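Local coordinates for protein flavoredoxin (Methanosarcina acetivorans, PDB 3BNK) that binds flavin mononucleotide as a dimeric flavoprotein of the flavin reductase-like family and probably serves in electron transport, at residues R39-N43 with P44-G48; F71-S74 with G75-K78; T80-C83 with G84-G88; T124-P128 with T129-F133; L161-M164 with P165-S168. All blocks are in the same frame, centred on the assembly; numbering follows the deposited sequence.

Interaction 1: R39-N43 with P44-G48; sequences RVNAN and PPMLG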
# COMPACT_ATOMS: atom_id res chain seq x y z
N ARG B 39 3.05 -2.06 -4.77
CA ARG B 39 3.92 -2.89 -5.61
C ARG B 39 3.51 -4.36 -5.50
O ARG B 39 2.97 -4.81 -4.47
CB ARG B 39 5.40 -2.68 -5.31
CG ARG B 39 5.99 -1.40 -5.92
CD ARG B 39 6.14 -1.47 -7.44
NE ARG B 39 7.08 -2.50 -7.88
CZ ARG B 39 8.38 -2.29 -8.08
NH1 ARG B 39 8.90 -1.08 -7.89
NH2 ARG B 39 9.17 -3.28 -8.46
N VAL B 40 3.70 -5.08 -6.59
CA VAL B 40 3.29 -6.47 -6.69
C VAL B 40 4.48 -7.33 -7.09
O VAL B 40 4.73 -8.40 -6.49
CB VAL B 40 2.12 -6.59 -7.72
CG1 VAL B 40 1.87 -8.04 -8.08
CG2 VAL B 40 0.85 -5.93 -7.17
N ASN B 41 5.24 -6.86 -8.08
CA ASN B 41 6.37 -7.61 -8.64
C ASN B 41 7.61 -6.72 -8.73
O ASN B 41 7.51 -5.53 -9.03
CB ASN B 41 6.01 -8.16 -10.03
CG ASN B 41 6.96 -9.28 -10.51
OD1 ASN B 41 7.69 -9.10 -11.49
ND2 ASN B 41 6.94 -10.40 -9.84
N ALA B 42 8.77 -7.31 -8.46
CA ALA B 42 10.05 -6.61 -8.51
C ALA B 42 10.55 -6.39 -9.94
O ALA B 42 10.90 -5.28 -10.32
CB ALA B 42 11.08 -7.34 -7.70
N ASN B 43 10.58 -7.47 -10.74
CA ASN B 43 11.16 -7.43 -12.07
C ASN B 43 10.43 -8.35 -13.05
O ASN B 43 10.37 -9.57 -12.84
CB ASN B 43 12.65 -7.76 -12.00
CG ASN B 43 13.39 -7.49 -13.31
OD1 ASN B 43 12.95 -6.68 -14.15
ND2 ASN B 43 14.50 -8.17 -13.50
N PRO B 44 9.80 -7.78 -14.09
CA PRO B 44 9.64 -6.34 -14.35
C PRO B 44 8.84 -5.63 -13.24
O PRO B 44 8.03 -6.26 -12.57
CB PRO B 44 8.88 -6.30 -15.68
CG PRO B 44 8.24 -7.62 -15.82
CD PRO B 44 9.13 -8.60 -15.12
N PRO B 45 9.12 -4.33 -13.01
CA PRO B 45 8.42 -3.60 -11.95
C PRO B 45 6.90 -3.52 -12.21
O PRO B 45 6.47 -2.96 -13.20
CB PRO B 45 9.07 -2.21 -12.01
CG PRO B 45 9.64 -2.12 -13.41
CD PRO B 45 10.10 -3.49 -13.72
N MET B 46 6.12 -4.14 -11.32
CA MET B 46 4.65 -4.10 -11.40
C MET B 46 4.00 -3.59 -10.10
O MET B 46 4.46 -3.89 -9.00
CB MET B 46 4.07 -5.49 -11.71
CG MET B 46 4.65 -6.20 -12.95
SD MET B 46 4.04 -7.90 -13.14
CE MET B 46 2.29 -7.63 -13.26
N LEU B 47 2.92 -2.82 -10.25
CA LEU B 47 2.07 -2.38 -9.14
C LEU B 47 0.68 -2.97 -9.34
O LEU B 47 0.38 -3.55 -10.39
CB LEU B 47 1.90 -0.86 -9.11
CG LEU B 47 2.91 0.28 -9.22
CD1 LEU B 47 2.24 1.53 -9.73
CD2 LEU B 47 3.58 0.59 -7.86
N GLY B 48 -0.19 -2.80 -8.35
CA GLY B 48 -1.58 -3.18 -8.47
C GLY B 48 -2.47 -2.09 -7.92
O GLY B 48 -2.07 -1.35 -7.02

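Interaction 2: F71-S74 with G75-K78; sequences FPYS and GMVK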
# COMPACT_ATOMS: atom_id res chain seq x y z
N PHE B 71 0.86 11.19 -7.90
CA PHE B 71 1.04 11.56 -6.48
C PHE B 71 0.85 13.05 -6.27
O PHE B 71 1.72 13.82 -6.60
CB PHE B 71 2.43 11.14 -5.96
CG PHE B 71 2.58 9.66 -5.77
CD1 PHE B 71 2.88 8.83 -6.87
CD2 PHE B 71 2.44 9.08 -4.51
CE1 PHE B 71 3.02 7.47 -6.72
CE2 PHE B 71 2.58 7.71 -4.34
CZ PHE B 71 2.86 6.89 -5.45
N PRO B 72 -0.31 13.46 -5.70
CA PRO B 72 -0.44 14.88 -5.38
C PRO B 72 0.40 15.29 -4.16
O PRO B 72 0.72 14.44 -3.32
CB PRO B 72 -1.94 15.02 -5.10
CG PRO B 72 -2.33 13.67 -4.52
CD PRO B 72 -1.51 12.68 -5.31
N TYR B 73 0.77 16.56 -4.07
CA TYR B 73 1.32 17.10 -2.83
C TYR B 73 0.18 17.58 -1.91
O TYR B 73 -0.97 17.67 -2.34
CB TYR B 73 2.36 18.21 -3.10
CG TYR B 73 1.87 19.32 -3.99
CD1 TYR B 73 1.28 20.46 -3.44
CD2 TYR B 73 1.98 19.24 -5.37
CE1 TYR B 73 0.81 21.49 -4.25
CE2 TYR B 73 1.52 20.27 -6.19
CZ TYR B 73 0.93 21.38 -5.63
OH TYR B 73 0.48 22.39 -6.44
N SER B 74 0.49 17.85 -0.65
CA SER B 74 -0.55 18.14 0.36
C SER B 74 -1.48 19.33 0.03
O SER B 74 -2.68 19.26 0.30
CB SER B 74 0.05 18.29 1.77
OG SER B 74 0.82 19.48 1.89
N GLY B 75 -0.93 20.39 -0.56
CA GLY B 75 -1.74 21.54 -0.98
C GLY B 75 -2.79 21.25 -2.04
O GLY B 75 -3.65 22.09 -2.31
N MET B 76 -2.74 20.07 -2.66
CA MET B 76 -3.78 19.64 -3.61
C MET B 76 -4.90 18.82 -2.96
O MET B 76 -5.71 18.21 -3.67
CB MET B 76 -3.17 18.83 -4.75
CG MET B 76 -2.19 19.57 -5.64
SD MET B 76 -1.29 18.42 -6.73
CE MET B 76 -2.63 17.84 -7.77
N VAL B 77 -4.94 18.79 -1.62
CA VAL B 77 -5.93 17.99 -0.86
C VAL B 77 -7.35 18.06 -1.42
O VAL B 77 -7.96 17.02 -1.65
CB VAL B 77 -5.96 18.29 0.69
CG1 VAL B 77 -4.64 17.99 1.33
CG2 VAL B 77 -6.35 19.74 1.02
N LYS B 78 -7.85 19.28 -1.67
CA LYS B 78 -9.23 19.49 -2.11
C LYS B 78 -9.57 18.91 -3.49
O LYS B 78 -10.54 18.16 -3.61
CB LYS B 78 -9.62 20.97 -2.06
CG LYS B 78 -9.78 21.50 -0.64
CD LYS B 78 -10.18 22.96 -0.62
CE LYS B 78 -10.02 23.56 0.77
NZ LYS B 78 -9.47 24.97 0.65

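Interaction 3: T80-C83 with G84-G88; sequences TDYC and GLVSG. With FMN (flavin mononucleotide), chain D.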
# COMPACT_ATOMS: atom_id res chain seq x y z
N THR B 80 -7.93 16.65 -5.03
CA THR B 80 -7.76 15.21 -4.81
C THR B 80 -9.03 14.58 -4.24
O THR B 80 -9.57 13.63 -4.81
CB THR B 80 -6.54 14.90 -3.90
OG1 THR B 80 -5.35 15.44 -4.48
CG2 THR B 80 -6.36 13.39 -3.72
N ASP B 81 -9.49 15.12 -3.11
CA ASP B 81 -10.69 14.61 -2.43
C ASP B 81 -11.92 14.67 -3.34
O ASP B 81 -12.73 13.73 -3.37
CB ASP B 81 -10.92 15.39 -1.15
CG ASP B 81 -11.78 14.64 -0.17
OD1 ASP B 81 -11.46 13.46 0.14
OD2 ASP B 81 -12.77 15.23 0.29
N TYR B 82 -12.04 15.77 -4.08
CA TYR B 82 -13.09 15.99 -5.06
C TYR B 82 -13.15 14.87 -6.10
O TYR B 82 -14.23 14.45 -6.52
CB TYR B 82 -12.90 17.34 -5.76
CG TYR B 82 -13.92 17.62 -6.86
CD1 TYR B 82 -15.28 17.80 -6.55
CD2 TYR B 82 -13.52 17.70 -8.20
CE1 TYR B 82 -16.21 18.05 -7.54
CE2 TYR B 82 -14.46 17.95 -9.21
CZ TYR B 82 -15.81 18.12 -8.87
OH TYR B 82 -16.76 18.38 -9.83
N CYS B 83 -11.98 14.40 -6.52
CA CYS B 83 -11.85 13.27 -7.44
C CYS B 83 -12.28 11.95 -6.82
O CYS B 83 -12.57 11.00 -7.54
CB CYS B 83 -10.40 13.17 -7.94
SG CYS B 83 -10.06 14.37 -9.21
N GLY B 84 -12.33 11.89 -5.48
CA GLY B 84 -12.86 10.72 -4.78
C GLY B 84 -14.30 10.86 -4.32
O GLY B 84 -14.79 10.01 -3.60
N LEU B 85 -14.97 11.94 -4.73
CA LEU B 85 -16.35 12.24 -4.33
C LEU B 85 -17.31 12.20 -5.51
O LEU B 85 -18.50 11.96 -5.35
CB LEU B 85 -16.42 13.62 -3.66
CG LEU B 85 -16.01 13.73 -2.19
CD1 LEU B 85 -15.95 15.20 -1.76
CD2 LEU B 85 -16.95 12.94 -1.29
N VAL B 86 -16.77 12.43 -6.71
CA VAL B 86 -17.59 12.50 -7.91
C VAL B 86 -17.15 11.48 -8.96
O VAL B 86 -15.97 11.17 -9.09
CB VAL B 86 -17.64 13.94 -8.51
CG1 VAL B 86 -18.75 14.02 -9.50
CG2 VAL B 86 -17.93 14.96 -7.42
N SER B 87 -18.12 10.95 -9.69
CA SER B 87 -17.83 9.96 -10.72
C SER B 87 -17.77 10.57 -12.11
O SER B 87 -18.51 11.50 -12.43
CB SER B 87 -18.86 8.82 -10.67
OG SER B 87 -18.68 7.93 -11.75
N GLY B 88 -16.87 10.03 -12.94
CA GLY B 88 -16.74 10.44 -14.34
C GLY B 88 -17.98 10.10 -15.15
O GLY B 88 -18.15 10.61 -16.26
N1 FMN D . -12.25 3.77 -4.60
C2 FMN D . -11.71 2.56 -4.98
O2 FMN D . -12.38 1.80 -5.67
N3 FMN D . -10.42 2.22 -4.61
C4 FMN D . -9.68 3.11 -3.85
O4 FMN D . -8.54 2.80 -3.51
C4A FMN D . -10.23 4.34 -3.46
N5 FMN D . -9.51 5.23 -2.68
C5A FMN D . -10.04 6.45 -2.31
C6 FMN D . -9.27 7.34 -1.55
C7 FMN D . -9.80 8.57 -1.16
C7M FMN D . -8.90 9.54 -0.44
C8 FMN D . -11.10 8.92 -1.54
C8M FMN D . -11.62 10.33 -1.35
C9 FMN D . -11.86 8.04 -2.31
C9A FMN D . -11.34 6.80 -2.71
N10 FMN D . -12.09 5.91 -3.49
C10 FMN D . -11.53 4.68 -3.85
C1' FMN D . -13.45 6.30 -4.01
C2' FMN D . -13.42 6.71 -5.48
O2' FMN D . -12.31 7.54 -5.74
C3' FMN D . -14.68 7.51 -5.84
O3' FMN D . -15.87 6.76 -5.69
C4' FMN D . -14.57 8.11 -7.25
O4' FMN D . -15.60 9.04 -7.41
C5' FMN D . -14.63 7.09 -8.38
O5' FMN D . -14.46 7.87 -9.55
P FMN D . -14.97 7.39 -11.01
O1P FMN D . -16.40 6.94 -10.89
O2P FMN D . -14.13 6.22 -11.42
O3P FMN D . -14.83 8.48 -12.04

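Interaction 4: T124-P128 with T129-F133; sequences TLEFP and TNYFF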
# COMPACT_ATOMS: atom_id res chain seq x y z
N THR B 124 -5.76 -8.44 -15.16
CA THR B 124 -6.91 -7.96 -14.40
C THR B 124 -7.42 -9.07 -13.49
O THR B 124 -7.95 -10.09 -13.97
CB THR B 124 -8.05 -7.51 -15.32
OG1 THR B 124 -7.59 -6.49 -16.20
CG2 THR B 124 -9.25 -7.01 -14.51
N LEU B 125 -7.29 -8.86 -12.19
CA LEU B 125 -7.85 -9.78 -11.20
C LEU B 125 -9.23 -9.32 -10.76
O LEU B 125 -9.44 -8.13 -10.50
CB LEU B 125 -6.93 -9.90 -9.98
CG LEU B 125 -5.44 -10.08 -10.18
CD1 LEU B 125 -4.75 -10.04 -8.82
CD2 LEU B 125 -5.15 -11.38 -10.92
N GLU B 126 -10.16 -10.27 -10.70
CA GLU B 126 -11.54 -9.98 -10.32
C GLU B 126 -11.89 -10.61 -8.98
O GLU B 126 -11.67 -11.79 -8.76
CB GLU B 126 -12.52 -10.43 -11.41
CG GLU B 126 -13.94 -9.93 -11.17
CD GLU B 126 -14.97 -10.38 -12.21
OE1 GLU B 126 -16.18 -10.20 -11.95
OE2 GLU B 126 -14.58 -10.89 -13.29
N PHE B 127 -12.42 -9.78 -8.08
CA PHE B 127 -12.90 -10.22 -6.78
C PHE B 127 -14.35 -9.75 -6.68
O PHE B 127 -14.80 -9.02 -7.57
CB PHE B 127 -11.98 -9.70 -5.66
CG PHE B 127 -10.54 -10.09 -5.84
CD1 PHE B 127 -9.61 -9.17 -6.32
CD2 PHE B 127 -10.13 -11.40 -5.61
CE1 PHE B 127 -8.28 -9.55 -6.52
CE2 PHE B 127 -8.80 -11.78 -5.82
CZ PHE B 127 -7.87 -10.86 -6.27
N PRO B 128 -15.09 -10.19 -5.64
CA PRO B 128 -16.54 -9.94 -5.60
C PRO B 128 -17.00 -8.50 -5.86
O PRO B 128 -17.96 -8.30 -6.63
CB PRO B 128 -16.93 -10.37 -4.18
CG PRO B 128 -15.92 -11.42 -3.82
CD PRO B 128 -14.63 -10.99 -4.48
N THR B 129 -16.35 -7.51 -5.23
CA THR B 129 -16.78 -6.10 -5.31
C THR B 129 -15.78 -5.16 -6.02
O THR B 129 -16.11 -3.99 -6.28
CB THR B 129 -17.13 -5.53 -3.89
OG1 THR B 129 -15.98 -5.54 -3.05
CG2 THR B 129 -18.26 -6.34 -3.21
N ASN B 130 -14.60 -5.67 -6.37
CA ASN B 130 -13.50 -4.86 -6.90
C ASN B 130 -12.72 -5.57 -8.00
O ASN B 130 -12.64 -6.80 -8.02
CB ASN B 130 -12.49 -4.51 -5.78
CG ASN B 130 -13.12 -3.77 -4.63
OD1 ASN B 130 -13.88 -4.34 -3.85
ND2 ASN B 130 -12.79 -2.48 -4.49
N TYR B 131 -12.14 -4.79 -8.90
CA TYR B 131 -11.02 -5.29 -9.68
C TYR B 131 -9.71 -4.88 -9.02
O TYR B 131 -9.64 -3.86 -8.32
CB TYR B 131 -11.04 -4.78 -11.13
CG TYR B 131 -12.28 -5.18 -11.87
CD1 TYR B 131 -13.36 -4.31 -11.99
CD2 TYR B 131 -12.39 -6.46 -12.43
CE1 TYR B 131 -14.51 -4.69 -12.66
CE2 TYR B 131 -13.55 -6.85 -13.10
CZ TYR B 131 -14.61 -5.95 -13.21
OH TYR B 131 -15.76 -6.32 -13.86
N PHE B 132 -8.69 -5.71 -9.23
CA PHE B 132 -7.31 -5.35 -8.94
C PHE B 132 -6.54 -5.49 -10.26
O PHE B 132 -6.27 -6.61 -10.73
CB PHE B 132 -6.74 -6.21 -7.81
CG PHE B 132 -5.53 -5.60 -7.12
CD1 PHE B 132 -5.67 -4.53 -6.23
CD2 PHE B 132 -4.25 -6.14 -7.31
CE1 PHE B 132 -4.56 -3.98 -5.56
CE2 PHE B 132 -3.12 -5.60 -6.64
CZ PHE B 132 -3.29 -4.52 -5.77
N PHE B 133 -6.25 -4.34 -10.86
CA PHE B 133 -5.52 -4.24 -12.12
C PHE B 133 -4.01 -4.25 -11.85
O PHE B 133 -3.48 -3.29 -11.27
CB PHE B 133 -5.87 -2.93 -12.85
CG PHE B 133 -7.30 -2.83 -13.33
CD1 PHE B 133 -8.20 -1.97 -12.71
CD2 PHE B 133 -7.73 -3.58 -14.43
CE1 PHE B 133 -9.52 -1.86 -13.16
CE2 PHE B 133 -9.04 -3.48 -14.89
CZ PHE B 133 -9.94 -2.62 -14.26

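Interaction 5: L161-M164 with P165-S168; sequences LLTM and PDNS. With FMN (flavin mononucleotide), chain D.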
# COMPACT_ATOMS: atom_id res chain seq x y z
N LEU B 161 -1.45 11.03 3.04
CA LEU B 161 -1.74 9.71 3.60
C LEU B 161 -3.21 9.67 3.98
O LEU B 161 -3.83 10.71 4.21
CB LEU B 161 -0.91 9.43 4.87
CG LEU B 161 0.60 9.67 4.81
CD1 LEU B 161 1.21 9.59 6.19
CD2 LEU B 161 1.28 8.68 3.86
N LEU B 162 -3.75 8.46 4.06
CA LEU B 162 -5.17 8.29 4.27
C LEU B 162 -5.42 7.20 5.26
O LEU B 162 -4.76 6.17 5.28
CB LEU B 162 -5.90 7.99 2.95
CG LEU B 162 -7.40 7.62 3.06
CD1 LEU B 162 -8.24 8.84 3.42
CD2 LEU B 162 -7.91 6.97 1.78
N THR B 163 -6.43 7.45 6.08
CA THR B 163 -6.89 6.48 7.02
C THR B 163 -8.44 6.39 6.90
O THR B 163 -9.12 7.41 6.84
CB THR B 163 -6.28 6.84 8.41
OG1 THR B 163 -6.20 5.69 9.24
CG2 THR B 163 -7.01 7.94 9.08
N MET B 164 -8.96 5.17 6.77
CA MET B 164 -10.41 4.93 6.75
C MET B 164 -10.77 3.87 7.80
O MET B 164 -9.89 3.13 8.22
CB MET B 164 -10.86 4.50 5.34
CG MET B 164 -10.79 5.60 4.29
SD MET B 164 -11.44 5.10 2.68
CE MET B 164 -11.74 6.68 1.88
N PRO B 165 -12.05 3.79 8.24
CA PRO B 165 -13.24 4.57 7.90
C PRO B 165 -13.37 5.88 8.67
O PRO B 165 -14.32 6.62 8.47
CB PRO B 165 -14.40 3.63 8.27
CG PRO B 165 -13.89 2.91 9.44
CD PRO B 165 -12.39 2.72 9.20
N ASP B 166 -12.40 6.18 9.53
CA ASP B 166 -12.35 7.48 10.17
C ASP B 166 -12.26 8.62 9.14
O ASP B 166 -12.63 9.76 9.43
CB ASP B 166 -11.19 7.54 11.17
CG ASP B 166 -9.84 7.34 10.51
OD1 ASP B 166 -9.50 6.18 10.13
OD2 ASP B 166 -9.13 8.34 10.37
N ASN B 167 -11.78 8.30 7.93
CA ASN B 167 -11.70 9.26 6.82
C ASN B 167 -10.82 10.49 7.07
O ASN B 167 -11.30 11.63 6.98
CB ASN B 167 -13.10 9.65 6.33
CG ASN B 167 -13.87 8.46 5.77
OD1 ASN B 167 -13.30 7.42 5.45
ND2 ASN B 167 -15.18 8.62 5.64
N SER B 168 -9.54 10.27 7.37
CA SER B 168 -8.61 11.38 7.63
C SER B 168 -7.45 11.42 6.63
O SER B 168 -7.01 10.40 6.12
CB SER B 168 -8.06 11.32 9.06
OG SER B 168 -9.08 11.07 10.02
N1 FMN D . -12.25 3.77 -4.60
C2 FMN D . -11.71 2.56 -4.98
O2 FMN D . -12.38 1.80 -5.67
N3 FMN D . -10.42 2.22 -4.61
C4 FMN D . -9.68 3.11 -3.85
O4 FMN D . -8.54 2.80 -3.51
C4A FMN D . -10.23 4.34 -3.46
N5 FMN D . -9.51 5.23 -2.68
C5A FMN D . -10.04 6.45 -2.31
C6 FMN D . -9.27 7.34 -1.55
C7 FMN D . -9.80 8.57 -1.16
C7M FMN D . -8.90 9.54 -0.44
C8 FMN D . -11.10 8.92 -1.54
C8M FMN D . -11.62 10.33 -1.35
C9 FMN D . -11.86 8.04 -2.31
C9A FMN D . -11.34 6.80 -2.71
N10 FMN D . -12.09 5.91 -3.49
C10 FMN D . -11.53 4.68 -3.85
C1' FMN D . -13.45 6.30 -4.01
C2' FMN D . -13.42 6.71 -5.48
O2' FMN D . -12.31 7.54 -5.74
C3' FMN D . -14.68 7.51 -5.84
O3' FMN D . -15.87 6.76 -5.69
C4' FMN D . -14.57 8.11 -7.25
O4' FMN D . -15.60 9.04 -7.41
C5' FMN D . -14.63 7.09 -8.38
O5' FMN D . -14.46 7.87 -9.55
P FMN D . -14.97 7.39 -11.01
O1P FMN D . -16.40 6.94 -10.89
O2P FMN D . -14.13 6.22 -11.42
O3P FMN D . -14.83 8.48 -12.04

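Interaction 1: R39-N43 with P44-G48
A classic beta bulge closes the hairpin of strands 28-41 and 46-52: V40 and N41 both face M46, and the register shifts by one between the R39-L47 and N41-M46 pairs. M46 O accepts from both bulge amides, V40 N at 2.8 Å and N41 N at 3.2 Å. In return M46 N donates to N41 O at 3.0 Å. R39 fastens the same spot from its own strand. Its chain bends twice, at chi2 (-71°) and chi3 (-64°), and curls back so that the guanidinium grips N41 O side-on. NH2 reaches N41 O at 2.9 Å, and NE reaches the same oxygen at 3.3 Å, nearly in the guanidinium plane. NE also makes a weak bond to M46 O. P45 lies over one face of the guanidinium, with CB 3.7 Å from R39 NH2, while R39 CD packs tightly on L47 CD2 at 3.3 Å. V40 sends CG2 across to the backbone of L47 and G48. The turn itself passes through a cis peptide bond before P44. On the second subunit, V11 O takes a hydrogen bond from R39 NH1, and F12 makes a cation-pi contact with R39. With three donors on N41 O, that carbonyl is well satisfied, and the buried arginine charge probably polarises it while tying the hairpin end to the dimer interface.

Interaction 2: F71-S74 with G75-K78
M76 lays its side chain over one face of the Y73 ring as the chain turns from the end of strand 66-71 into helix 77-83. The acceptor that fixes this turn is Y73 O, bonded by M76 N at 3.0 Å with an N-H...O angle of 157°. This i to i+3 bond belongs to the tight turn through S74 and G75. The amide of G75 also lies near Y73 O, but at a poor angle for a bond. V77 N points at S74 O, although that oxygen sits too close to a neighbour in the model, which leaves this second bond doubtful. The S74 hydroxyl turns to D158, hydrogen bonding with its OD1. M76 O is taken up one turn later by T80 OG1. Against this polar frame, a chi1 of 54° places the Y73 ring beside G75 and M76, where the methionine can lie over its face. M76 crosses it at about a right angle. Its CG lies 3.8 Å from the ring centroid, close to the normal, as a CH-pi contact, and its SD comes to 3.4 Å from Y73 CE2. On another side the sulfur meets P72 CB at 3.8 Å, and M76 also packs on F97 and C113. The whole is a Met-aromatic contact built into a helix start, with M76 at the N-cap position of helix 77-83.

Interaction 3: T80-C83 with G84-G88
S87 and G88 hold the FMN phosphate, just beyond the turn that packs back on helix 77-83. S87 OG donates to O1P at 2.6 Å, and G88 N gives O3P a nearly straight bond of 2.7 Å (163°). The ribityl chain is held next: FMN O4' donates to V86 O at 2.7 Å, an oxygen that also accepts from K93 NZ. Behind these bonds the backbone of 80-83 passes into the loop. G84 N bonds D81 O at 2.8 Å, and Y82 O takes two amides, L85 N at 3.2 Å and V86 N. Outermost is the packing. V86 CG2 rests 3.5 Å from Y82 CE1, the ring being carried there by a CG anti to its backbone N (chi1 177°), and L85 CD1 lies 3.8 Å from D81 OD2. The D81 carboxylate is otherwise engaged, by Y169 OH and by the amides of L180, K181 and G183 of the second subunit, while its OD1 stands 3.5 Å from FMN C8M. The S87 hydroxyl and the G88 amide direct O-H and N-H dipoles at the phosphate, which probably offsets part of its charge, while the carbonyl oxygens of C83, G84 and V86 lie along the ribityl chain.

Interaction 4: T124-P128 with T129-F133
L125 and F132 form the hydrogen-bonded pair of an antiparallel hairpin between neighbouring strands 115-126 and 130-142 inside the large antiparallel sheet. L125 N bonds F132 O at 2.9 Å, and F132 N answers to L125 O at 2.8 Å. Near the bend F127 N meets N130 O at 3.0 Å, almost along the C=O axis, and P128 and T129 make the corner of a tight turn. In the turn itself T129 OG1 donates to N130 OD1, at a very short 2.5 Å. On the face of T124, E126, Y131 and F133, side chains lie alongside one another. T124 OG1 touches the edge of the F133 ring at CD2, 3.4 Å away. E126 runs beside Y131, CG at 3.7 Å from CE2, with carboxylate and ring planes 46° apart. F132 CB sits at the edge of the F127 ring, in its plane, 3.9 Å from CE1. K53, just after strand 46-52, salt-bridges E126 OE1 and makes a cation-pi contact with Y131, while P58 and I61 of helix 57-64 pack on F133. On the face of L125 and F132, the F132 rings of the two subunits meet nearly parallel. N130 packs on W36 of strand 28-41.

Interaction 5: L161-M164 with P165-S168
T163 pairs with S168 across a G1 beta bulge, N167 and S168 both facing it, where strand 160-163 turns into strand 168-178. The backbone bonds come first: T163 N gives to S168 O at 3.0 Å, and S168 N returns to T163 O at 2.9 Å. N167 has the positive backbone angles of a left-handed residue (phi 61°, psi 59°), as is usual for the first position of a G1 bulge. The peptide bond between M164 and P165, within the reversal, is cis. Among polar side chains, T163 OG1 lies 3.5 Å from D166 OD1, a weak and unsettled bond. S168 OG points to D166 OD2, but that oxygen is poorly placed in the model, which makes the pair doubtful. Two contacts set carbon against oxygen: M164 crosses N167 obliquely, its CG 3.3 Å from N167 OD1, and L162 CA approaches S168 O as a CA-H...O contact. N167 makes backbone hydrogen bonds to the second subunit, and M164 packs on L180 there. Of the apolar contacts, that of S168 CB with T163 CG2 is less sure. L162 meets the flavin, its CG anti to the backbone N (chi1 173°): L162 CD2 lies 3.5 Å from FMN C7M, a methyl of the dimethylbenzene end.

Overall arrangement
From the N terminus the five contacts follow in series; each is a local closure between adjoining segments, and none nests in or crosses another. Interaction 1 closes the hairpin of strands 28-41 and 46-52. Interaction 2 leads from strand 66-71 into helix 77-83, and interaction 3 brings that helix to the FMN; the two touch where P72 packs on T80. Interaction 4 closes the hairpin of strands 115-126 and 130-142, and meets interaction 1 where F132 packs on V40 and on G48, whose strand 46-52 neighbours 130-142. Interaction 5 turns strand 160-163 into strand 168-178; interactions 3 and 5, their centres about 15 Å apart, both touch the FMN. All five also touch the second subunit.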